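Putative ABC-transporter ATP-binding protein (Alicyclobacillus acidocaldarius, PDB 1Z47) probably binds and hydrolyses ATP as the nucleotide-binding subunit of a sulfate importer of the ABC transporter family. Local coordinates at residues Glu298-Ser306 against Ala314-Gly322; Glu248-Gly259 against Ser275-Pro286. All coordinates share one frame; numbering follows the deposited sequence.

Contact 1 and contact 2 are two antiparallel strand pairs of the C-terminal part of the chain, far along the sequence from the probable P-loop at Gly48-Thr55. They follow in series, 248-259 with 275-286 first and then 298-306 with 314-322. Their centres lie 19 Å apart and their nearest atoms about 5 Å, so they do not touch. Strand 324-330 joins them: Trp325 packs on Ile317 and Thr319 of contact 1 and meets the ring of Trp252 in contact 2, while the backbone N of Glu326 bonds Asn250 OD1 and Trp316 packs on Glu326. Both contacts also reach the second subunit, through Arg305 and Trp316 in one and Glu248 in the other.

Contact 1: residues Glu298-Ser306 against Ala314-Gly322; sequences EAHAQVVRS and ACWIRTKDG
Strands 301-306 and 314-319 run antiparallel at 143°, pairing Ala301 with Thr319, Gln302 with Arg318 and Val303 with Ile317 before the register slips by one. The slip is a classic beta bulge: Val304 and Arg305 both face Trp316, whose O accepts from Val304 N at 2.8 Å and, weakly, from Arg305 N at 3.3 Å. On one face, small and branched apolar residues suit the buried side. Ile317 CB meets Ala301 CB at 3.8 Å, and its CG2 branch meets Val303 CG2 at 3.7 Å; Met345 and Trp325 pack on Ile317, and Trp337 on Val303. The pair is a beta hairpin, the third and fourth strands across a five-stranded antiparallel sheet, between 342-347 and 324-330. At the bulge, Arg305 and Trp316 lie side by side on the other face, their planes only 6° apart and Arg305 NH2 3.9 Å from Trp316 CZ3. With CG set between the backbone N and the carbonyl carbon (chi1 72°) and a bend at chi2, the guanidinium comes alongside the ring, and NH2 bonds the O of Glu211 of the second subunit. An alanine in place of Arg305 would probably strip part of the cover from the indole and leave that carbonyl without this donor.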
loop_
_atom_site.group_PDB
_atom_site.type_symbol
_atom_site.label_atom_id
_atom_site.label_comp_id
_atom_site.label_asym_id
_atom_site.label_seq_id
_atom_site.Cartn_x
_atom_site.Cartn_y
_atom_site.Cartn_z
ATOM N N GLU B 298 17.509 13.489 31.410
ATOM C CA GLU B 298 17.980 14.185 30.223
ATOM C C GLU B 298 17.432 13.635 28.904
ATOM O O GLU B 298 17.714 14.187 27.839
ATOM C CB GLU B 298 19.497 14.108 30.206
ATOM C CG GLU B 298 19.982 12.689 30.441
ATOM C CD GLU B 298 21.473 12.599 30.670
ATOM O OE1 GLU B 298 21.972 11.465 30.835
ATOM O OE2 GLU B 298 22.144 13.657 30.684
ATOM N N ALA B 299 16.661 12.553 28.973
ATOM C CA ALA B 299 16.106 11.931 27.771
ATOM C C ALA B 299 15.257 12.901 26.955
ATOM O O ALA B 299 14.635 13.811 27.516
ATOM C CB ALA B 299 15.276 10.712 28.152
ATOM N N HIS B 300 15.243 12.694 25.635
ATOM C CA HIS B 300 14.466 13.520 24.699
ATOM C C HIS B 300 13.053 12.983 24.549
ATOM O O HIS B 300 12.090 13.750 24.439
ATOM C CB HIS B 300 15.110 13.523 23.316
ATOM C CG HIS B 300 16.420 14.235 23.253
ATOM N ND1 HIS B 300 17.302 14.072 22.206
ATOM C CD2 HIS B 300 16.983 15.144 24.082
ATOM C CE1 HIS B 300 18.352 14.852 22.393
ATOM N NE2 HIS B 300 18.182 15.514 23.522
ATOM N N ALA B 301 12.931 11.660 24.541
ATOM C CA ALA B 301 11.631 11.046 24.377
ATOM C C ALA B 301 11.463 9.743 25.128
ATOM O O ALA B 301 12.395 9.211 25.719
ATOM C CB ALA B 301 11.358 10.830 22.897
ATOM N N GLN B 302 10.239 9.243 25.107
ATOM C CA GLN B 302 9.914 7.995 25.761
ATOM C C GLN B 302 9.234 7.158 24.683
ATOM O O GLN B 302 8.391 7.655 23.934
ATOM C CB GLN B 302 8.979 8.247 26.944
ATOM C CG GLN B 302 8.727 7.026 27.795
ATOM C CD GLN B 302 7.970 7.355 29.065
ATOM O OE1 GLN B 302 6.874 7.919 29.024
ATOM N NE2 GLN B 302 8.550 6.998 30.205
ATOM N N VAL B 303 9.613 5.894 24.599
ATOM C CA VAL B 303 9.061 5.008 23.590
ATOM C C VAL B 303 7.619 4.634 23.842
ATOM O O VAL B 303 7.266 4.170 24.922
ATOM C CB VAL B 303 9.900 3.728 23.492
ATOM C CG1 VAL B 303 9.178 2.687 22.629
ATOM C CG2 VAL B 303 11.277 4.064 22.928
ATOM N N VAL B 304 6.776 4.858 22.844
ATOM C CA VAL B 304 5.383 4.496 22.970
ATOM C C VAL B 304 5.374 3.020 22.589
ATOM O O VAL B 304 4.874 2.182 23.330
ATOM C CB VAL B 304 4.497 5.305 22.002
ATOM C CG1 VAL B 304 3.044 4.916 22.179
ATOM C CG2 VAL B 304 4.679 6.795 22.259
ATOM N N ARG B 305 5.938 2.700 21.431
ATOM C CA ARG B 305 6.009 1.305 21.024
ATOM C C ARG B 305 6.797 1.080 19.751
ATOM O O ARG B 305 7.224 2.035 19.096
ATOM C CB ARG B 305 4.607 0.687 20.907
ATOM C CG ARG B 305 3.786 1.140 19.760
ATOM C CD ARG B 305 3.124 -0.056 19.128
ATOM N NE ARG B 305 2.581 0.294 17.827
ATOM C CZ ARG B 305 2.226 -0.589 16.898
ATOM N NH1 ARG B 305 2.355 -1.895 17.123
ATOM N NH2 ARG B 305 1.755 -0.159 15.738
ATOM N N SER B 306 7.020 -0.199 19.443
ATOM C CA SER B 306 7.762 -0.613 18.256
ATOM C C SER B 306 6.976 -1.670 17.479
ATOM O O SER B 306 6.098 -2.336 18.031
ATOM C CB SER B 306 9.134 -1.178 18.658
ATOM O OG SER B 306 10.131 -0.164 18.787
ATOM N N ALA B 314 9.877 -0.296 13.258
ATOM C CA ALA B 314 9.315 1.036 13.386
ATOM C C ALA B 314 9.197 1.350 14.865
ATOM O O ALA B 314 8.679 0.548 15.644
ATOM C CB ALA B 314 7.938 1.111 12.717
ATOM N N CYS B 315 9.686 2.518 15.250
ATOM C CA CYS B 315 9.604 2.912 16.639
ATOM C C CYS B 315 8.964 4.295 16.814
ATOM O O CYS B 315 9.442 5.286 16.263
ATOM C CB CYS B 315 11.005 2.898 17.253
ATOM S SG CYS B 315 11.006 3.140 19.051
ATOM N N TRP B 316 7.867 4.344 17.561
ATOM C CA TRP B 316 7.196 5.607 17.843
ATOM C C TRP B 316 7.607 6.092 19.240
ATOM O O TRP B 316 7.546 5.335 20.214
ATOM C CB TRP B 316 5.675 5.437 17.775
ATOM C CG TRP B 316 5.183 5.275 16.350
ATOM C CD1 TRP B 316 4.863 6.274 15.466
ATOM C CD2 TRP B 316 5.053 4.044 15.627
ATOM N NE1 TRP B 316 4.548 5.738 14.234
ATOM C CE2 TRP B 316 4.659 4.371 14.306
ATOM C CE3 TRP B 316 5.243 2.695 15.963
ATOM C CZ2 TRP B 316 4.444 3.394 13.321
ATOM C CZ3 TRP B 316 5.032 1.720 14.981
ATOM C CH2 TRP B 316 4.637 2.082 13.675
ATOM N N ILE B 317 8.034 7.347 19.314
ATOM C CA ILE B 317 8.452 7.966 20.582
ATOM C C ILE B 317 7.781 9.334 20.795
ATOM O O ILE B 317 7.476 10.051 19.833
ATOM C CB ILE B 317 9.976 8.164 20.618
ATOM C CG1 ILE B 317 10.401 9.049 19.451
ATOM C CG2 ILE B 317 10.680 6.794 20.565
ATOM C CD1 ILE B 317 11.869 9.410 19.418
ATOM N N ARG B 318 7.550 9.681 22.061
ATOM C CA ARG B 318 6.917 10.955 22.427
ATOM C C ARG B 318 7.916 11.827 23.156
ATOM O O ARG B 318 8.427 11.444 24.208
ATOM C CB ARG B 318 5.733 10.724 23.356
ATOM C CG ARG B 318 5.005 12.009 23.776
ATOM C CD ARG B 318 4.050 11.719 24.923
ATOM N NE ARG B 318 3.305 10.490 24.668
ATOM C CZ ARG B 318 2.311 10.387 23.789
ATOM N NH1 ARG B 318 1.698 9.224 23.609
ATOM N NH2 ARG B 318 1.913 11.457 23.110
ATOM N N THR B 319 8.198 12.990 22.592
ATOM C CA THR B 319 9.130 13.928 23.204
ATOM C C THR B 319 8.521 14.559 24.444
ATOM O O THR B 319 7.341 14.371 24.748
ATOM C CB THR B 319 9.469 15.064 22.257
ATOM O OG1 THR B 319 8.299 15.867 22.037
ATOM C CG2 THR B 319 9.944 14.517 20.962
ATOM N N LYS B 320 9.343 15.319 25.154
ATOM C CA LYS B 320 8.911 16.020 26.359
ATOM C C LYS B 320 7.765 16.977 26.006
ATOM O O LYS B 320 6.792 17.100 26.753
ATOM C CB LYS B 320 10.092 16.807 26.939
ATOM C CG LYS B 320 10.600 17.929 26.023
ATOM C CD LYS B 320 11.084 17.389 24.680
ATOM C CE LYS B 320 11.240 18.493 23.650
ATOM N NZ LYS B 320 11.889 17.968 22.417
ATOM N N ASP B 321 7.893 17.627 24.854
ATOM C CA ASP B 321 6.913 18.581 24.341
ATOM C C ASP B 321 5.652 17.912 23.760
ATOM O O ASP B 321 4.754 18.583 23.256
ATOM C CB ASP B 321 7.586 19.461 23.277
ATOM C CG ASP B 321 6.656 20.524 22.717
ATOM O OD1 ASP B 321 5.892 20.207 21.773
ATOM O OD2 ASP B 321 6.676 21.673 23.224
ATOM N N GLY B 322 5.586 16.587 23.811
ATOM C CA GLY B 322 4.398 15.898 23.325
ATOM C C GLY B 322 4.343 15.559 21.844
ATOM O O GLY B 322 3.282 15.200 21.312
#

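Contact 2: residues Glu248-Gly259 against Ser275-Pro286; sequences ESNVWTRAVQNG and SEGSEVAVVVRP
Asn250 turns its amide back across the strand pair, so that ND2 reaches Val284 O at 3.1 Å while its own backbone N holds the same oxygen at 2.9 Å. The two donors approach from opposite faces of that carbonyl, and Val284 O lies in the amide plane. With OD1 taking the N of Glu326, the short amide is held at both ends, which an apolar residue could not match. Nearby, Arg285, extended from CG to NE, passes along the carbonyl O of Glu248, and its NH1 meets that oxygen at 3.0 Å, 51° out of the carbonyl plane. NH1 also bonds Ile246 O, and NH2 bonds Tyr234 O, with the Tyr234 ring in a cation-pi contact, so backbone oxygens and a ring serve this buried guanidinium.

At the far end the carboxylate of Glu276 clasps two backbone amides: OE1 takes Asn258 N at 2.7 Å through its syn lone pair, and OE2 takes Gly259 N at 2.8 Å on its syn side. A bend at chi2 (-67°) turns the group toward them. Val256 crosses Glu276 and Val280 at about a right angle, its CG2 4.0 Å from Val280 CG1. Between these ends the aliphatic start of Arg254 crosses Val282, CG to CG2 at 3.5 Å, before its head leaves for a salt bridge with Glu323. Gly277 is the third residue of the type II turn Ser275-Ser278, where its backbone, at phi 83°, would jam a side chain against the preceding carbonyl O, so glycine suits the place.

This antiparallel pair forms part of a three-stranded sheet, with 279-284 between 250-255 and 351-354. Helix 240-245 covers the face of Val251, Ala281 and Val283; on the other, Ile261 of strand 260-262 packs on Arg254, Val280 and Val282, and Trp325 of strand 324-330 meets Trp252.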
loop_
_atom_site.group_PDB
_atom_site.type_symbol
_atom_site.label_atom_id
_atom_site.label_comp_id
_atom_site.label_asym_id
_atom_site.label_seq_id
_atom_site.Cartn_x
_atom_site.Cartn_y
_atom_site.Cartn_z
ATOM N N GLU B 248 8.368 8.895 3.569
ATOM C CA GLU B 248 7.739 9.072 4.864
ATOM C C GLU B 248 8.417 10.232 5.567
ATOM O O GLU B 248 9.588 10.525 5.299
ATOM C CB GLU B 248 7.875 7.780 5.658
ATOM C CG GLU B 248 6.966 6.686 5.073
ATOM C CD GLU B 248 7.222 5.307 5.642
ATOM O OE1 GLU B 248 8.034 4.565 5.043
ATOM O OE2 GLU B 248 6.614 4.970 6.684
ATOM N N SER B 249 7.697 10.897 6.463
ATOM C CA SER B 249 8.309 12.030 7.149
ATOM C C SER B 249 7.682 12.429 8.459
ATOM O O SER B 249 6.533 12.110 8.746
ATOM C CB SER B 249 8.334 13.261 6.223
ATOM O OG SER B 249 7.036 13.563 5.717
ATOM N N ASN B 250 8.495 13.085 9.273
ATOM C CA ASN B 250 8.042 13.662 10.524
ATOM C C ASN B 250 8.093 15.128 10.090
ATOM O O ASN B 250 9.087 15.564 9.517
ATOM C CB ASN B 250 9.046 13.397 11.646
ATOM C CG ASN B 250 9.015 11.951 12.128
ATOM O OD1 ASN B 250 8.155 11.549 12.928
ATOM N ND2 ASN B 250 9.951 11.154 11.627
ATOM N N VAL B 251 7.019 15.875 10.304
ATOM C CA VAL B 251 7.003 17.272 9.906
ATOM C C VAL B 251 6.547 18.098 11.096
ATOM O O VAL B 251 5.489 17.829 11.688
ATOM C CB VAL B 251 6.014 17.511 8.730
ATOM C CG1 VAL B 251 6.139 18.946 8.237
ATOM C CG2 VAL B 251 6.276 16.497 7.593
ATOM N N TRP B 252 7.346 19.095 11.466
ATOM C CA TRP B 252 6.995 19.927 12.605
ATOM C C TRP B 252 7.373 21.363 12.374
ATOM O O TRP B 252 8.252 21.659 11.578
ATOM C CB TRP B 252 7.706 19.478 13.876
ATOM C CG TRP B 252 7.703 18.038 14.110
ATOM C CD1 TRP B 252 8.722 17.179 13.862
ATOM C CD2 TRP B 252 6.644 17.261 14.673
ATOM N NE1 TRP B 252 8.373 15.911 14.246
ATOM C CE2 TRP B 252 7.100 15.933 14.744
ATOM C CE3 TRP B 252 5.352 17.559 15.124
ATOM C CZ2 TRP B 252 6.312 14.896 15.250
ATOM C CZ3 TRP B 252 4.562 16.525 15.629
ATOM C CH2 TRP B 252 5.047 15.216 15.686
ATOM N N THR B 253 6.719 22.247 13.122
ATOM C CA THR B 253 6.983 23.665 12.995
ATOM C C THR B 253 8.011 24.058 14.049
ATOM O O THR B 253 8.033 23.513 15.155
ATOM C CB THR B 253 5.691 24.493 13.219
ATOM O OG1 THR B 253 4.689 24.060 12.289
ATOM C CG2 THR B 253 5.954 25.999 13.012
ATOM N N ARG B 254 8.864 24.994 13.687
ATOM C CA ARG B 254 9.856 25.527 14.613
ATOM C C ARG B 254 9.977 26.982 14.237
ATOM O O ARG B 254 9.750 27.348 13.083
ATOM C CB ARG B 254 11.247 24.850 14.470
ATOM C CG ARG B 254 11.339 23.415 14.976
ATOM C CD ARG B 254 11.201 23.268 16.462
ATOM N NE ARG B 254 11.404 21.881 16.886
ATOM C CZ ARG B 254 10.437 20.959 16.994
ATOM N NH1 ARG B 254 9.175 21.253 16.706
ATOM N NH2 ARG B 254 10.732 19.740 17.423
ATOM N N ALA B 255 10.306 27.824 15.215
ATOM C CA ALA B 255 10.477 29.254 14.950
ATOM C C ALA B 255 11.982 29.477 14.896
ATOM O O ALA B 255 12.723 28.895 15.683
ATOM C CB ALA B 255 9.858 30.105 16.088
ATOM N N VAL B 256 12.430 30.317 13.984
ATOM C CA VAL B 256 13.853 30.580 13.861
ATOM C C VAL B 256 14.333 31.622 14.886
ATOM O O VAL B 256 13.700 32.662 15.049
ATOM C CB VAL B 256 14.159 31.121 12.468
ATOM C CG1 VAL B 256 15.633 31.425 12.342
ATOM C CG2 VAL B 256 13.677 30.129 11.421
ATOM N N GLN B 257 15.425 31.329 15.590
ATOM C CA GLN B 257 16.001 32.287 16.539
ATOM C C GLN B 257 17.518 32.067 16.502
ATOM O O GLN B 257 17.986 30.920 16.529
ATOM C CB GLN B 257 15.433 32.068 17.946
ATOM C CG GLN B 257 15.643 33.268 18.884
ATOM C CD GLN B 257 14.870 33.122 20.196
ATOM O OE1 GLN B 257 14.311 32.067 20.467
ATOM N NE2 GLN B 257 14.848 34.176 21.008
ATOM N N ASN B 258 18.272 33.158 16.391
ATOM C CA ASN B 258 19.734 33.102 16.305
ATOM C C ASN B 258 20.174 32.258 15.107
ATOM O O ASN B 258 21.141 31.479 15.201
ATOM C CB ASN B 258 20.316 32.522 17.604
ATOM C CG ASN B 258 19.845 33.268 18.825
ATOM O OD1 ASN B 258 19.855 34.501 18.848
ATOM N ND2 ASN B 258 19.422 32.527 19.859
ATOM N N GLY B 259 19.447 32.411 13.993
ATOM C CA GLY B 259 19.738 31.679 12.764
ATOM C C GLY B 259 19.652 30.149 12.811
ATOM O O GLY B 259 20.286 29.466 12.011
ATOM N N SER B 275 14.096 34.829 7.681
ATOM C CA SER B 275 14.178 35.847 8.735
ATOM C C SER B 275 14.034 35.368 10.169
ATOM O O SER B 275 13.356 34.365 10.444
ATOM C CB SER B 275 13.111 36.914 8.495
ATOM O OG SER B 275 13.224 37.435 7.191
ATOM N N GLU B 276 14.675 36.093 11.092
ATOM C CA GLU B 276 14.555 35.776 12.513
ATOM C C GLU B 276 13.061 35.848 12.857
ATOM O O GLU B 276 12.359 36.722 12.354
ATOM C CB GLU B 276 15.304 36.819 13.364
ATOM C CG GLU B 276 16.809 36.626 13.413
ATOM C CD GLU B 276 17.194 35.361 14.159
ATOM O OE1 GLU B 276 17.097 35.361 15.411
ATOM O OE2 GLU B 276 17.574 34.368 13.490
ATOM N N GLY B 277 12.587 34.937 13.701
ATOM C CA GLY B 277 11.187 34.963 14.113
ATOM C C GLY B 277 10.163 34.327 13.189
ATOM O O GLY B 277 9.011 34.138 13.573
ATOM N N SER B 278 10.554 33.999 11.973
ATOM C CA SER B 278 9.622 33.362 11.041
ATOM C C SER B 278 9.499 31.879 11.365
ATOM O O SER B 278 10.402 31.294 11.958
ATOM C CB SER B 278 10.143 33.495 9.626
ATOM O OG SER B 278 11.288 32.664 9.496
ATOM N N GLU B 279 8.399 31.247 10.958
ATOM C CA GLU B 279 8.225 29.819 11.240
ATOM C C GLU B 279 8.613 28.967 10.028
ATOM O O GLU B 279 8.427 29.394 8.880
ATOM C CB GLU B 279 6.768 29.538 11.618
ATOM C CG GLU B 279 6.335 30.243 12.900
ATOM C CD GLU B 279 4.894 29.968 13.261
ATOM O OE1 GLU B 279 4.056 29.885 12.341
ATOM O OE2 GLU B 279 4.593 29.846 14.461
ATOM N N VAL B 280 9.180 27.788 10.283
ATOM C CA VAL B 280 9.557 26.872 9.191
ATOM C C VAL B 280 9.039 25.499 9.568
ATOM O O VAL B 280 8.710 25.239 10.745
ATOM C CB VAL B 280 11.103 26.701 9.038
ATOM C CG1 VAL B 280 11.760 27.998 8.662
ATOM C CG2 VAL B 280 11.694 26.194 10.352
ATOM N N ALA B 281 8.971 24.624 8.563
ATOM C CA ALA B 281 8.577 23.240 8.779
ATOM C C ALA B 281 9.892 22.475 8.704
ATOM O O ALA B 281 10.657 22.644 7.762
ATOM C CB ALA B 281 7.623 22.740 7.654
ATOM N N VAL B 282 10.170 21.669 9.708
ATOM C CA VAL B 282 11.370 20.851 9.673
ATOM C C VAL B 282 10.833 19.487 9.214
ATOM O O VAL B 282 9.832 18.998 9.753
ATOM C CB VAL B 282 11.993 20.686 11.061
ATOM C CG1 VAL B 282 13.421 20.169 10.931
ATOM C CG2 VAL B 282 11.934 21.984 11.793
ATOM N N VAL B 283 11.473 18.899 8.211
ATOM C CA VAL B 283 11.054 17.584 7.715
ATOM C C VAL B 283 12.190 16.585 7.958
ATOM O O VAL B 283 13.303 16.773 7.477
ATOM C CB VAL B 283 10.699 17.662 6.211
ATOM C CG1 VAL B 283 10.211 16.300 5.694
ATOM C CG2 VAL B 283 9.592 18.680 6.010
ATOM N N VAL B 284 11.907 15.539 8.723
ATOM C CA VAL B 284 12.919 14.532 9.032
ATOM C C VAL B 284 12.347 13.144 8.787
ATOM O O VAL B 284 11.333 12.770 9.380
ATOM C CB VAL B 284 13.389 14.652 10.528
ATOM C CG1 VAL B 284 14.436 13.578 10.858
ATOM C CG2 VAL B 284 13.928 16.074 10.796
ATOM N N ARG B 285 12.990 12.387 7.897
ATOM C CA ARG B 285 12.521 11.041 7.592
ATOM C C ARG B 285 12.799 10.069 8.730
ATOM O O ARG B 285 13.841 10.134 9.362
ATOM C CB ARG B 285 13.129 10.574 6.260
ATOM C CG ARG B 285 12.669 11.462 5.089
ATOM C CD ARG B 285 12.857 10.793 3.738
ATOM N NE ARG B 285 12.701 11.709 2.623
ATOM C CZ ARG B 285 11.539 12.071 2.101
ATOM N NH1 ARG B 285 10.406 11.594 2.596
ATOM N NH2 ARG B 285 11.516 12.897 1.070
ATOM N N PRO B 286 11.856 9.163 9.017
ATOM C CA PRO B 286 12.004 8.186 10.108
ATOM C C PRO B 286 13.347 7.446 10.169
ATOM O O PRO B 286 13.864 7.171 11.253
ATOM C CB PRO B 286 10.836 7.236 9.883
ATOM C CG PRO B 286 9.759 8.151 9.340
ATOM C CD PRO B 286 10.566 8.982 8.325
#